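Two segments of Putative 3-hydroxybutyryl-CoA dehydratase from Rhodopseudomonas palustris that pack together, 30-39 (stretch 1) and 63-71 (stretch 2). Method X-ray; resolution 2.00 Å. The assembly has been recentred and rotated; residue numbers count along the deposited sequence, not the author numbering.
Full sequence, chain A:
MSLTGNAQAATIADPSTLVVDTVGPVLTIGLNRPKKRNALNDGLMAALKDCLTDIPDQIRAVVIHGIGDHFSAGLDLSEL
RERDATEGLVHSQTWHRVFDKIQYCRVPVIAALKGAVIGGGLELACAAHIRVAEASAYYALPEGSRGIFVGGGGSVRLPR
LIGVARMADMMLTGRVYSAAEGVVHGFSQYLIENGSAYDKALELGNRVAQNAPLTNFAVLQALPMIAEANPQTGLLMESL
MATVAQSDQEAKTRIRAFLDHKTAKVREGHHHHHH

Stretch 1, residues 30-39: GLNRPKKRNA
Stretch 2 (63-71) VIHGIGDHF

Stretches 1 and 2 pack as the ends of two neighbouring parallel strands that continue into a loop-to-loop contact, burying 552 Å² in total. Strand residues 30-31 run alongside strand residues 63-66, with Gly30 paired to His65 (CA to CA 4.8 Å) and Leu31 to Gly66 (CA to CA 4.7 Å). Beyond the strands the register slips: Asn32 CA is still 5.4 Å from Ile67 CA, but stretch 1 takes up two extra residues on the way to Arg37, whose CA lies 5.6 Å from His70 CA.

Gly30 is extended (phi/psi -101/123), and its CA lies 3.2 Å from His65 O in a CA-H...O contact. The same CA sits over a face of the His65 imidazole, 3.6 Å from the ring centroid and 22° off its normal, because His65 (-149/166, chi1 64°, p; chi2 112°) folds its ring back toward the neighbouring strand. An ideal CB on Gly30 would come within 3.0 Å of His65 CE1, a clash, so the absence of a side chain lets the ring lie this close.

Leu31 (-71/127) supplies both rungs of the parallel ladder. Its N donates to His65 O (2.8 Å, 163°), and its O accepts from Ile67 N (2.8 Å, 167°), so one residue bonds to the residues flanking its partner Gly66. The Leu31 side chain (chi1 -84°, m; chi2 27°) points to the sheet face away from the His65 ring. There CD1 meets Ile64 CG2 at 3.8 Å and CD2 lies over a face of the Phe71 ring, 4.2 Å from Phe71 CZ, forming a small apolar cluster.

Asn32 (-132/58, chi1 t) leaves the strand; its OD1 approaches Ile67 CG1 at 3.9 Å. The CA-to-CB bond of Arg33 (-128/60; m, t, p for chi1 to chi3) points away from stretch 2, and its NH2 donates to Ala39 O (2.8 Å). A short 3-10 segment follows at Pro34 and Lys35, with Pro34 CB 4.0 Å from Ile67 O. Opposite it, Gly68 adopts phi/psi 103/-163, a conformation that calls for glycine.

A type I' turn from Lys36 to Ala39, closed by Ala39 N to Lys36 O (2.8 Å), places Arg37 (52/38) and Asn38 (62/30) at its centre with positive phi. Arg37 (m, t, m for chi1 to chi3) lays its aliphatic portion on His70 (-122/152, chi1 m, chi2 -86°): CD stands 3.9 Å from the His70 ring centroid, 17° off the normal, and CG is 3.7 Å from His70 CD2.

Asn38 (chi1 -68°, m; chi2 -22°) is the polar hub. Its ND2 donates to Ile67 O (3.1 Å, 152°) and Phe71 O (3.0 Å, 144°), with a weak bond to His70 O (2.8 Å, 120°), gathering three carbonyls of the stretch 2 loop. Its OD1 accepts from Arg33 N (2.8 Å), while Asn38 N donates to Arg33 O (2.7 Å). The buried amide thus ties the turn to its own chain and to stretch 2 at once.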

# COMPACT_ATOMS: atom_id res chain seq x y z
N GLY A 30 -28.62 -14.47 10.38
CA GLY A 30 -28.30 -15.81 9.92
C GLY A 30 -28.20 -15.90 8.44
O GLY A 30 -29.12 -15.53 7.76
N LEU A 31 -27.06 -16.36 7.93
CA LEU A 31 -26.87 -16.52 6.49
C LEU A 31 -27.75 -17.71 6.09
O LEU A 31 -27.65 -18.81 6.66
CB LEU A 31 -25.42 -16.86 6.18
CG LEU A 31 -24.39 -15.71 6.05
CD1 LEU A 31 -24.68 -14.43 6.83
CD2 LEU A 31 -23.00 -16.22 6.30
N ASN A 32 -28.59 -17.46 5.09
CA ASN A 32 -29.70 -18.32 4.82
C ASN A 32 -29.78 -18.70 3.33
O ASN A 32 -30.77 -18.41 2.69
CB ASN A 32 -30.98 -17.64 5.28
CG ASN A 32 -32.20 -18.57 5.21
OD1 ASN A 32 -32.08 -19.78 5.41
ND2 ASN A 32 -33.37 -18.00 4.89
N ARG A 33 -28.73 -19.30 2.79
CA ARG A 33 -28.80 -19.90 1.44
C ARG A 33 -28.31 -21.32 1.61
O ARG A 33 -27.30 -21.70 1.07
CB ARG A 33 -27.98 -19.14 0.44
CG ARG A 33 -28.34 -17.73 0.32
CD ARG A 33 -27.50 -17.10 -0.74
NE ARG A 33 -28.12 -17.42 -2.03
CZ ARG A 33 -27.42 -17.55 -3.15
NH1 ARG A 33 -28.05 -17.85 -4.28
NH2 ARG A 33 -26.09 -17.41 -3.13
N PRO A 34 -29.00 -22.09 2.45
CA PRO A 34 -28.46 -23.39 2.85
C PRO A 34 -28.25 -24.43 1.69
O PRO A 34 -27.35 -25.27 1.78
CB PRO A 34 -29.46 -23.88 3.93
CG PRO A 34 -30.74 -23.06 3.67
CD PRO A 34 -30.23 -21.73 3.20
N LYS A 35 -29.03 -24.33 0.62
CA LYS A 35 -28.91 -25.27 -0.49
C LYS A 35 -27.57 -25.11 -1.19
O LYS A 35 -27.08 -26.02 -1.85
CB LYS A 35 -30.06 -25.11 -1.49
CG LYS A 35 -31.43 -25.38 -0.86
CD LYS A 35 -32.50 -25.80 -1.91
CE LYS A 35 -33.76 -26.31 -1.17
NZ LYS A 35 -34.37 -27.54 -1.80
N LYS A 36 -27.01 -23.92 -1.07
CA LYS A 36 -25.64 -23.71 -1.52
C LYS A 36 -24.70 -23.28 -0.40
O LYS A 36 -23.81 -22.46 -0.61
CB LYS A 36 -25.62 -22.73 -2.68
CG LYS A 36 -26.67 -21.68 -2.58
CD LYS A 36 -27.53 -21.62 -3.83
CE LYS A 36 -26.76 -21.99 -5.09
NZ LYS A 36 -27.31 -21.27 -6.26
N ARG A 37 -24.90 -23.85 0.79
CA ARG A 37 -23.93 -23.69 1.89
C ARG A 37 -23.67 -22.22 2.09
O ARG A 37 -22.53 -21.82 2.31
CB ARG A 37 -22.62 -24.48 1.61
CG ARG A 37 -22.86 -26.02 1.20
CD ARG A 37 -21.52 -26.83 1.16
NE ARG A 37 -20.68 -26.41 0.03
CZ ARG A 37 -19.34 -26.49 -0.04
NH1 ARG A 37 -18.61 -26.96 0.98
NH2 ARG A 37 -18.72 -26.08 -1.15
N ASN A 38 -24.72 -21.41 1.95
CA ASN A 38 -24.62 -20.01 2.32
C ASN A 38 -23.58 -19.29 1.48
O ASN A 38 -22.90 -18.34 1.92
CB ASN A 38 -24.31 -19.89 3.83
CG ASN A 38 -25.49 -20.34 4.71
OD1 ASN A 38 -26.65 -20.36 4.25
ND2 ASN A 38 -25.19 -20.78 5.96
N ALA A 39 -23.41 -19.79 0.25
CA ALA A 39 -22.66 -19.10 -0.74
C ALA A 39 -23.09 -17.62 -0.82
O ALA A 39 -24.27 -17.30 -0.97
CB ALA A 39 -22.86 -19.79 -2.11
N VAL A 63 -24.52 -10.97 16.33
CA VAL A 63 -24.01 -12.33 16.04
C VAL A 63 -24.36 -12.67 14.60
O VAL A 63 -25.54 -12.65 14.22
CB VAL A 63 -24.64 -13.37 16.97
CG1 VAL A 63 -24.35 -14.79 16.49
CG2 VAL A 63 -24.07 -13.16 18.40
N ILE A 64 -23.35 -12.98 13.78
CA ILE A 64 -23.58 -13.49 12.45
C ILE A 64 -23.34 -15.00 12.42
O ILE A 64 -22.34 -15.50 12.93
CB ILE A 64 -22.65 -12.89 11.47
CG1 ILE A 64 -22.80 -11.40 11.45
CG2 ILE A 64 -22.91 -13.51 10.02
CD1 ILE A 64 -21.71 -10.76 10.60
N HIS A 65 -24.27 -15.73 11.85
CA HIS A 65 -24.23 -17.18 12.00
C HIS A 65 -24.82 -17.84 10.77
O HIS A 65 -25.38 -17.16 9.97
CB HIS A 65 -25.01 -17.58 13.26
CG HIS A 65 -26.47 -17.28 13.21
ND1 HIS A 65 -27.44 -18.27 13.17
CD2 HIS A 65 -27.13 -16.10 13.29
CE1 HIS A 65 -28.63 -17.70 13.14
NE2 HIS A 65 -28.47 -16.39 13.23
N GLY A 66 -24.63 -19.14 10.59
CA GLY A 66 -25.14 -19.80 9.38
C GLY A 66 -26.34 -20.70 9.67
O GLY A 66 -26.42 -21.38 10.72
N ILE A 67 -27.33 -20.66 8.78
CA ILE A 67 -28.47 -21.58 8.89
C ILE A 67 -27.95 -22.81 8.16
O ILE A 67 -27.34 -22.65 7.13
CB ILE A 67 -29.70 -21.06 8.18
CG1 ILE A 67 -30.03 -19.63 8.67
CG2 ILE A 67 -30.91 -22.02 8.38
CD1 ILE A 67 -30.65 -19.54 10.11
N GLY A 68 -28.18 -24.01 8.68
CA GLY A 68 -27.71 -25.20 8.00
C GLY A 68 -26.47 -25.77 8.67
O GLY A 68 -26.13 -25.41 9.80
N ASP A 69 -25.78 -26.63 7.96
CA ASP A 69 -24.54 -27.16 8.48
C ASP A 69 -23.33 -26.23 8.30
O ASP A 69 -22.32 -26.45 8.94
CB ASP A 69 -24.23 -28.50 7.82
CG ASP A 69 -25.34 -29.56 8.07
OD1 ASP A 69 -26.13 -29.44 9.06
OD2 ASP A 69 -25.39 -30.53 7.25
N HIS A 70 -23.44 -25.19 7.47
CA HIS A 70 -22.24 -24.41 7.14
C HIS A 70 -22.35 -22.92 7.47
O HIS A 70 -23.46 -22.33 7.48
CB HIS A 70 -21.82 -24.60 5.65
CG HIS A 70 -21.75 -26.03 5.25
ND1 HIS A 70 -20.62 -26.80 5.45
CD2 HIS A 70 -22.71 -26.86 4.78
CE1 HIS A 70 -20.88 -28.04 5.07
NE2 HIS A 70 -22.15 -28.11 4.67
N PHE A 71 -21.19 -22.32 7.75
CA PHE A 71 -21.14 -20.88 7.84
C PHE A 71 -21.30 -20.25 6.43
O PHE A 71 -22.36 -19.68 6.12
CB PHE A 71 -19.86 -20.44 8.50
CG PHE A 71 -19.85 -19.00 8.75
CD1 PHE A 71 -20.76 -18.43 9.68
CD2 PHE A 71 -19.02 -18.18 8.04
CE1 PHE A 71 -20.76 -17.01 9.90
CE2 PHE A 71 -18.99 -16.75 8.27
CZ PHE A 71 -19.85 -16.17 9.15